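Local coordinates for protein endoglucanase (Thermotoga maritima, PDB 2FVG) that probably acts as an aminopeptidase of the peptidase M42 family that depends on two divalent metal cations, despite its name of endoglucanase, at residues 54-59 against 334-339; 218-223 against 250-255; 298-303 against 323-328. All coordinates share one frame; numbering follows the deposited sequence.

The three contacts gather on three neighbouring parallel strands of the large mixed sheet, 55-61, 215-224 and 297-306. Centre to centre, interactions 2 and 3 lie about 11 Å apart, and interaction 1 is about 14 Å from interaction 3 and about 15 Å from interaction 2. Along the chain, interaction 2 closes before interaction 3 opens, and both are nested inside the long loop closed by interaction 1. Interactions 1 and 3 seat the consecutive helices 334-337 and 316-332 against one face of the sheet, whereas in interaction 2 a loop reaches its opposite face, beside a predicted zinc ligand. The C-terminal part of the chain thus packs behind strands whose front borders the predicted metal site.

Interaction 1 of 3, residues 54-59 against 334-339; sequences KKLLVS and KIVEVV
K54 and V336 are tied together through a single hydroxyl: OG of the C-terminal residue S340 is hydrogen-bonded both to NZ of K54 and to the backbone O of V336. Alongside this polar bridge the lysine makes an apolar contact. Its chi1 of -59° sets CG beside the backbone N, and the chain then runs out extended, so that V336 CG1 nestles against its flank, 3.7 Å from both CB and CD of K54. The other branch of the valine, CG2, turns to L56 and lies 3.9 Å from its CB. L56 CD1 continues the apolar patch, approaching V336 CG2 at 4.1 Å and I335 CG2 at 4.0 Å, and the leucine and isoleucine lie roughly perpendicular. V336 is therefore shared, CG1 to K54 and CG2 to L56. The carboxylate of E337 is not in contact with the lysine, OE2 lying 6.6 Å from K54 NZ; it hydrogen-bonds Y187 instead. Around the contact, Y187 of strand 187-194 touches K54 and V336, C215 of strand 215-224 touches L56 and V336, and I335 packs on I258 and I262, wedging helix 334-337 between the sheet and helix 256-268.

Interaction 2 of 3, residues 218-223 against 250-255; sequences VVETTT and RGYVIP
A CH-pi contact of V218 with the ring of Y252 joins strand 215-224 of the large mixed sheet to the loop that leads into helix 256-268. One methyl, V218 CG2, stands over a face of the tyrosine, 4.0 Å from the ring centroid and 18° off the ring normal. It is displaced toward the phenol end: CZ of Y252 is the ring atom nearest to V218 CG2, at 3.8 Å, with CE2 following at 4.0 Å. The second branch, V218 CG1, lies 4.1 Å from Y252 OH. Both methyls thus lie on one side of the ring, CG2 over its phenol end and CG1 above and beside the hydroxyl. With chi1 at -57° the tyrosine ring swings away from its own carbonyl carbon and extends to the strand.

Strand alternation brings E220 to the same face of the sheet as V218. Its carboxylate comes to the ring edge near the ring plane, E220 OE2 lying 4.4 Å from Y252 CE2, a loose approach with no hydrogen bond to the tyrosine. The strand belongs to the central sheet of the alpha/beta domain, which in the M42 family probably carries a two-metal centre: E220 is predicted to bind the first zinc together with H61 and D167, and its OE2 is hydrogen-bonded to H61 NE2. Y252 is accordingly a neighbour of that predicted site. Its ring also meets the ring of H249, the planes inclined at about 50°, and H249 in turn touches E220. Backbone bonds to strand 297-306, including those of E220 with I300, hold strand 215-224 in the sheet.

Interaction 3 of 3, residues 298-303 against 323-328; sequences GVISTP and KKLIKV
I300 leaves strand 297-306 of the mixed sheet toward L325 and I326 of helix 316-332, an example of the helix-on-sheet layering of an alpha/beta fold. Its CB already faces the helix, 4.5 Å from CD1 of I326. From there the side chain forks. The short branch leans toward the leucine, I300 CG2 lying 4.3 Å from L325 CD2. The longer branch turns CG1 away from the carbonyl carbon (chi1 -64°) and straightens at chi2 168°, carrying CD1 to the two helix residues together. At this tip I300 CD1 lies 3.7 Å from I326 CD1 and 4.0 Å from L325 CD2, where the delta methyls meet with no polar group between them.

The two partners arrive differently. L325 points from the helix at the strand, whereas I326 leaves its backbone obliquely and brings its end back by a bend at both torsions (chi2 -54°), so that I300 and I326 run antiparallel alongside each other. I262 of helix 256-268 packs on both I300 and L325, and I217 and V219 of strand 215-224 receive I326, so the contact is buried between strands and helices. The other branch of I326, CG2, lies 4.3 Å from CG1 of V58 on strand 55-61.

Interaction 1 of 3, residues 54-59 against 334-339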
loop_
_atom_site.group_PDB
_atom_site.type_symbol
_atom_site.label_atom_id
_atom_site.label_comp_id
_atom_site.label_asym_id
_atom_site.label_seq_id
_atom_site.Cartn_x
_atom_site.Cartn_y
_atom_site.Cartn_z
ATOM N N LYS A 54 -24.252 11.210 5.821
ATOM C CA LYS A 54 -23.420 10.796 4.692
ATOM C C LYS A 54 -22.137 10.168 5.231
ATOM O O LYS A 54 -21.732 10.409 6.374
ATOM C CB LYS A 54 -23.120 11.979 3.771
ATOM C CG LYS A 54 -24.382 12.625 3.192
ATOM C CD LYS A 54 -24.145 14.023 2.646
ATOM C CE LYS A 54 -25.444 14.629 2.152
ATOM N NZ LYS A 54 -25.274 16.051 1.732
ATOM N N LYS A 55 -21.512 9.336 4.411
ATOM C CA LYS A 55 -20.311 8.639 4.808
ATOM C C LYS A 55 -19.197 8.848 3.784
ATOM O O LYS A 55 -19.441 8.800 2.582
ATOM C CB LYS A 55 -20.640 7.168 4.956
ATOM C CG LYS A 55 -21.563 6.867 6.128
ATOM C CD LYS A 55 -22.330 5.583 5.963
ATOM C CE LYS A 55 -23.433 5.762 4.911
ATOM N NZ LYS A 55 -24.218 4.512 4.788
ATOM N N LEU A 56 -17.986 9.114 4.268
ATOM C CA LEU A 56 -16.827 9.240 3.401
ATOM C C LEU A 56 -16.018 7.983 3.624
ATOM O O LEU A 56 -15.854 7.542 4.751
ATOM C CB LEU A 56 -15.985 10.453 3.770
ATOM C CG LEU A 56 -14.612 10.663 3.104
ATOM C CD1 LEU A 56 -14.700 10.956 1.623
ATOM C CD2 LEU A 56 -13.906 11.820 3.783
ATOM N N LEU A 57 -15.519 7.409 2.548
ATOM C CA LEU A 57 -14.662 6.220 2.636
ATOM C C LEU A 57 -13.239 6.598 2.199
ATOM O O LEU A 57 -13.054 7.170 1.128
ATOM C CB LEU A 57 -15.222 5.146 1.717
ATOM C CG LEU A 57 -14.406 3.893 1.385
ATOM C CD1 LEU A 57 -14.141 3.074 2.598
ATOM C CD2 LEU A 57 -15.159 3.052 0.359
ATOM N N VAL A 58 -12.234 6.293 3.014
ATOM C CA VAL A 58 -10.837 6.607 2.656
ATOM C C VAL A 58 -10.089 5.289 2.728
ATOM O O VAL A 58 -10.073 4.670 3.779
ATOM C CB VAL A 58 -10.227 7.653 3.621
ATOM C CG1 VAL A 58 -8.765 7.974 3.250
ATOM C CG2 VAL A 58 -11.057 8.933 3.610
ATOM N N SER A 59 -9.477 4.829 1.637
ATOM C CA SER A 59 -8.827 3.514 1.727
ATOM C C SER A 59 -7.355 3.380 1.269
ATOM O O SER A 59 -6.874 4.164 0.460
ATOM C CB SER A 59 -9.690 2.462 1.023
ATOM O OG SER A 59 -9.676 2.682 -0.355
ATOM N N LYS A 334 -16.217 18.988 2.049
ATOM C CA LYS A 334 -16.624 19.550 0.764
ATOM C C LYS A 334 -16.657 18.485 -0.326
ATOM O O LYS A 334 -17.483 18.537 -1.230
ATOM C CB LYS A 334 -15.689 20.698 0.382
ATOM C CG LYS A 334 -15.983 21.982 1.189
ATOM C CD LYS A 334 -14.971 23.081 0.931
ATOM N N ILE A 335 -15.775 17.501 -0.212
ATOM C CA ILE A 335 -15.704 16.437 -1.184
ATOM C C ILE A 335 -16.969 15.574 -1.142
ATOM O O ILE A 335 -17.380 15.012 -2.150
ATOM C CB ILE A 335 -14.395 15.621 -1.019
ATOM C CG1 ILE A 335 -14.040 14.927 -2.337
ATOM C CG2 ILE A 335 -14.446 14.690 0.228
ATOM C CD1 ILE A 335 -12.787 14.071 -2.286
ATOM N N VAL A 336 -17.594 15.488 0.028
ATOM C CA VAL A 336 -18.834 14.742 0.187
ATOM C C VAL A 336 -19.992 15.611 -0.306
ATOM O O VAL A 336 -20.862 15.147 -1.035
ATOM C CB VAL A 336 -19.076 14.316 1.666
ATOM C CG1 VAL A 336 -20.487 13.825 1.862
ATOM C CG2 VAL A 336 -18.060 13.252 2.118
ATOM N N GLU A 337 -19.979 16.880 0.073
ATOM C CA GLU A 337 -21.036 17.802 -0.315
ATOM C C GLU A 337 -21.162 18.009 -1.837
ATOM O O GLU A 337 -22.273 18.177 -2.335
ATOM C CB GLU A 337 -20.850 19.132 0.425
ATOM C CG GLU A 337 -20.955 18.967 1.941
ATOM C CD GLU A 337 -20.421 20.152 2.733
ATOM O OE1 GLU A 337 -19.873 21.099 2.128
ATOM O OE2 GLU A 337 -20.548 20.134 3.981
ATOM N N VAL A 338 -20.053 17.968 -2.576
ATOM C CA VAL A 338 -20.110 18.192 -4.032
ATOM C C VAL A 338 -20.792 17.084 -4.865
ATOM O O VAL A 338 -21.138 17.304 -6.027
ATOM C CB VAL A 338 -18.717 18.553 -4.683
ATOM C CG1 VAL A 338 -18.216 19.921 -4.200
ATOM C CG2 VAL A 338 -17.673 17.458 -4.459
ATOM N N VAL A 339 -20.976 15.906 -4.287
ATOM C CA VAL A 339 -21.585 14.798 -5.020
ATOM C C VAL A 339 -22.919 14.368 -4.434
ATOM O O VAL A 339 -23.394 13.263 -4.705
ATOM C CB VAL A 339 -20.636 13.573 -5.134
ATOM C CG1 VAL A 339 -19.504 13.874 -6.107
ATOM C CG2 VAL A 339 -20.112 13.131 -3.767
#

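Interaction 2 of 3, residues 218-223 against 250-255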
loop_
_atom_site.group_PDB
_atom_site.type_symbol
_atom_site.label_atom_id
_atom_site.label_comp_id
_atom_site.label_asym_id
_atom_site.label_seq_id
_atom_site.Cartn_x
_atom_site.Cartn_y
_atom_site.Cartn_z
ATOM N N VAL A 218 -9.182 7.258 -2.571
ATOM C CA VAL A 218 -8.223 6.155 -2.545
ATOM C C VAL A 218 -6.814 6.771 -2.406
ATOM O O VAL A 218 -6.435 7.660 -3.167
ATOM C CB VAL A 218 -8.344 5.270 -3.828
ATOM C CG1 VAL A 218 -7.420 4.099 -3.738
ATOM C CG2 VAL A 218 -9.778 4.784 -3.992
ATOM N N VAL A 219 -6.078 6.354 -1.379
ATOM C CA VAL A 219 -4.717 6.814 -1.117
ATOM C C VAL A 219 -3.753 5.740 -1.625
ATOM O O VAL A 219 -3.696 4.629 -1.079
ATOM C CB VAL A 219 -4.507 7.082 0.380
ATOM C CG1 VAL A 219 -3.089 7.598 0.664
ATOM C CG2 VAL A 219 -5.528 8.161 0.867
ATOM N N GLU A 220 -3.043 6.056 -2.705
ATOM C CA GLU A 220 -2.086 5.132 -3.284
ATOM C C GLU A 220 -0.688 5.728 -3.334
ATOM O O GLU A 220 -0.455 6.881 -2.903
ATOM C CB GLU A 220 -2.529 4.727 -4.688
ATOM C CG GLU A 220 -3.803 3.888 -4.670
ATOM C CD GLU A 220 -4.218 3.374 -6.031
ATOM O OE1 GLU A 220 -3.716 3.911 -7.058
ATOM O OE2 GLU A 220 -5.062 2.433 -6.070
ATOM N N THR A 221 0.233 4.912 -3.816
ATOM C CA THR A 221 1.614 5.275 -4.051
ATOM C C THR A 221 1.809 4.977 -5.536
ATOM O O THR A 221 1.332 3.954 -6.037
ATOM C CB THR A 221 2.568 4.487 -3.140
ATOM O OG1 THR A 221 2.235 4.770 -1.773
ATOM C CG2 THR A 221 4.020 4.923 -3.362
ATOM N N THR A 222 2.394 5.917 -6.272
ATOM C CA THR A 222 2.590 5.740 -7.714
ATOM C C THR A 222 4.100 5.685 -7.927
ATOM O O THR A 222 4.794 6.637 -7.580
ATOM C CB THR A 222 1.913 6.886 -8.538
ATOM O OG1 THR A 222 2.174 6.696 -9.933
ATOM C CG2 THR A 222 2.433 8.277 -8.121
ATOM N N THR A 223 4.602 4.580 -8.484
ATOM C CA THR A 223 6.040 4.407 -8.612
ATOM C C THR A 223 6.575 4.568 -10.029
ATOM O O THR A 223 6.128 3.893 -10.959
ATOM C CB THR A 223 6.545 3.027 -8.020
ATOM O OG1 THR A 223 5.996 2.795 -6.709
ATOM C CG2 THR A 223 8.075 3.018 -7.912
ATOM N N ARG A 250 -9.740 4.941 -14.833
ATOM C CA ARG A 250 -10.376 3.785 -15.531
ATOM C C ARG A 250 -10.963 2.755 -14.572
ATOM O O ARG A 250 -11.897 2.035 -14.926
ATOM C CB ARG A 250 -9.447 3.085 -16.546
ATOM C CG ARG A 250 -8.338 2.215 -15.955
ATOM N N GLY A 251 -10.386 2.678 -13.374
ATOM C CA GLY A 251 -10.862 1.782 -12.323
ATOM C C GLY A 251 -11.828 2.497 -11.391
ATOM O O GLY A 251 -12.671 1.858 -10.763
ATOM N N TYR A 252 -11.709 3.824 -11.306
ATOM C CA TYR A 252 -12.576 4.642 -10.446
ATOM C C TYR A 252 -13.252 5.789 -11.207
ATOM O O TYR A 252 -12.627 6.446 -12.034
ATOM C CB TYR A 252 -11.800 5.197 -9.236
ATOM C CG TYR A 252 -11.134 4.139 -8.383
ATOM C CD1 TYR A 252 -11.894 3.254 -7.612
ATOM C CD2 TYR A 252 -9.746 4.033 -8.329
ATOM C CE1 TYR A 252 -11.288 2.268 -6.825
ATOM C CE2 TYR A 252 -9.124 3.055 -7.536
ATOM C CZ TYR A 252 -9.902 2.178 -6.786
ATOM O OH TYR A 252 -9.304 1.214 -5.998
ATOM N N VAL A 253 -14.537 6.005 -10.931
ATOM C CA VAL A 253 -15.276 7.099 -11.530
ATOM C C VAL A 253 -14.873 8.342 -10.747
ATOM O O VAL A 253 -15.301 8.515 -9.603
ATOM C CB VAL A 253 -16.813 6.898 -11.460
ATOM C CG1 VAL A 253 -17.547 8.040 -12.179
ATOM C CG2 VAL A 253 -17.228 5.558 -12.085
ATOM N N ILE A 254 -14.014 9.165 -11.363
ATOM C CA ILE A 254 -13.513 10.442 -10.806
ATOM C C ILE A 254 -14.170 11.632 -11.501
ATOM O O ILE A 254 -13.597 12.192 -12.445
ATOM C CB ILE A 254 -11.956 10.639 -10.930
ATOM C CG1 ILE A 254 -11.187 9.413 -10.414
ATOM C CG2 ILE A 254 -11.515 11.923 -10.157
ATOM C CD1 ILE A 254 -9.709 9.592 -10.385
ATOM N N PRO A 255 -15.359 12.033 -11.016
ATOM C CA PRO A 255 -16.085 13.165 -11.579
ATOM C C PRO A 255 -15.295 14.452 -11.439
ATOM O O PRO A 255 -14.486 14.585 -10.527
ATOM C CB PRO A 255 -17.359 13.224 -10.729
ATOM C CG PRO A 255 -17.017 12.509 -9.464
ATOM C CD PRO A 255 -16.090 11.425 -9.890
#

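Interaction 3 of 3, residues 298-303 against 323-328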
loop_
_atom_site.group_PDB
_atom_site.type_symbol
_atom_site.label_atom_id
_atom_site.label_comp_id
_atom_site.label_asym_id
_atom_site.label_seq_id
_atom_site.Cartn_x
_atom_site.Cartn_y
_atom_site.Cartn_z
ATOM N N GLY A 298 -12.054 9.890 -5.653
ATOM C CA GLY A 298 -10.870 10.647 -5.980
ATOM C C GLY A 298 -9.698 9.725 -5.671
ATOM O O GLY A 298 -9.829 8.774 -4.867
ATOM N N VAL A 299 -8.568 9.954 -6.335
ATOM C CA VAL A 299 -7.352 9.190 -6.052
ATOM C C VAL A 299 -6.228 10.182 -5.803
ATOM O O VAL A 299 -6.035 11.134 -6.577
ATOM C CB VAL A 299 -6.954 8.239 -7.208
ATOM C CG1 VAL A 299 -5.721 7.420 -6.841
ATOM C CG2 VAL A 299 -8.100 7.306 -7.578
ATOM N N ILE A 300 -5.521 9.979 -4.699
ATOM C CA ILE A 300 -4.376 10.785 -4.311
ATOM C C ILE A 300 -3.176 9.851 -4.099
ATOM O O ILE A 300 -3.277 8.828 -3.407
ATOM C CB ILE A 300 -4.701 11.576 -3.050
ATOM C CG1 ILE A 300 -5.837 12.557 -3.360
ATOM C CG2 ILE A 300 -3.502 12.380 -2.588
ATOM C CD1 ILE A 300 -6.447 13.185 -2.138
ATOM N N SER A 301 -2.047 10.182 -4.712
ATOM C CA SER A 301 -0.886 9.323 -4.607
ATOM C C SER A 301 0.378 10.023 -4.131
ATOM O O SER A 301 0.675 11.159 -4.528
ATOM C CB SER A 301 -0.584 8.705 -5.978
ATOM O OG SER A 301 -1.696 8.018 -6.490
ATOM N N THR A 302 1.112 9.333 -3.274
ATOM C CA THR A 302 2.436 9.757 -2.872
ATOM C C THR A 302 3.380 9.249 -3.987
ATOM O O THR A 302 3.339 8.074 -4.353
ATOM C CB THR A 302 2.832 9.141 -1.509
ATOM O OG1 THR A 302 1.892 9.572 -0.527
ATOM C CG2 THR A 302 4.248 9.618 -1.058
ATOM N N PRO A 303 4.204 10.139 -4.565
ATOM C CA PRO A 303 5.165 9.684 -5.587
ATOM C C PRO A 303 6.238 8.777 -4.974
ATOM O O PRO A 303 6.606 8.952 -3.819
ATOM C CB PRO A 303 5.838 10.993 -6.055
ATOM C CG PRO A 303 4.939 12.090 -5.598
ATOM C CD PRO A 303 4.291 11.589 -4.329
ATOM N N LYS A 323 -0.622 13.530 3.686
ATOM C CA LYS A 323 -1.298 13.453 4.971
ATOM C C LYS A 323 -2.068 14.754 5.247
ATOM O O LYS A 323 -3.208 14.710 5.710
ATOM C CB LYS A 323 -0.277 13.190 6.080
ATOM C CG LYS A 323 -0.860 13.211 7.490
ATOM C CD LYS A 323 0.190 13.420 8.574
ATOM C CE LYS A 323 0.560 14.899 8.750
ATOM N NZ LYS A 323 1.538 15.122 9.869
ATOM N N LYS A 324 -1.455 15.911 4.986
ATOM C CA LYS A 324 -2.143 17.194 5.197
ATOM C C LYS A 324 -3.405 17.275 4.351
ATOM O O LYS A 324 -4.457 17.623 4.840
ATOM C CB LYS A 324 -1.257 18.390 4.851
ATOM C CG LYS A 324 -0.246 18.838 5.902
ATOM C CD LYS A 324 0.426 20.128 5.414
ATOM C CE LYS A 324 1.498 20.656 6.359
ATOM N NZ LYS A 324 2.692 19.775 6.420
ATOM N N LEU A 325 -3.284 16.955 3.069
ATOM C CA LEU A 325 -4.406 16.989 2.128
ATOM C C LEU A 325 -5.566 16.068 2.521
ATOM O O LEU A 325 -6.714 16.471 2.457
ATOM C CB LEU A 325 -3.926 16.669 0.702
ATOM C CG LEU A 325 -4.914 16.811 -0.453
ATOM C CD1 LEU A 325 -5.571 18.207 -0.473
ATOM C CD2 LEU A 325 -4.226 16.514 -1.772
ATOM N N ILE A 326 -5.267 14.837 2.910
ATOM C CA ILE A 326 -6.292 13.899 3.339
ATOM C C ILE A 326 -6.989 14.450 4.598
ATOM O O ILE A 326 -8.206 14.387 4.712
ATOM C CB ILE A 326 -5.686 12.498 3.684
ATOM C CG1 ILE A 326 -5.055 11.804 2.460
ATOM C CG2 ILE A 326 -6.736 11.585 4.295
ATOM C CD1 ILE A 326 -5.985 11.688 1.262
ATOM N N LYS A 327 -6.229 15.016 5.529
ATOM C CA LYS A 327 -6.830 15.501 6.759
ATOM C C LYS A 327 -7.824 16.646 6.502
ATOM O O LYS A 327 -8.917 16.655 7.070
ATOM C CB LYS A 327 -5.766 15.900 7.772
ATOM C CG LYS A 327 -6.340 16.161 9.126
ATOM C CD LYS A 327 -5.301 16.631 10.103
ATOM C CE LYS A 327 -5.959 16.828 11.448
ATOM N NZ LYS A 327 -4.983 17.141 12.525
ATOM N N VAL A 328 -7.446 17.588 5.638
ATOM C CA VAL A 328 -8.310 18.714 5.269
ATOM C C VAL A 328 -9.539 18.237 4.495
ATOM O O VAL A 328 -10.639 18.693 4.760
ATOM C CB VAL A 328 -7.571 19.799 4.459
ATOM C CG1 VAL A 328 -8.483 21.035 4.282
ATOM C CG2 VAL A 328 -6.302 20.215 5.178
#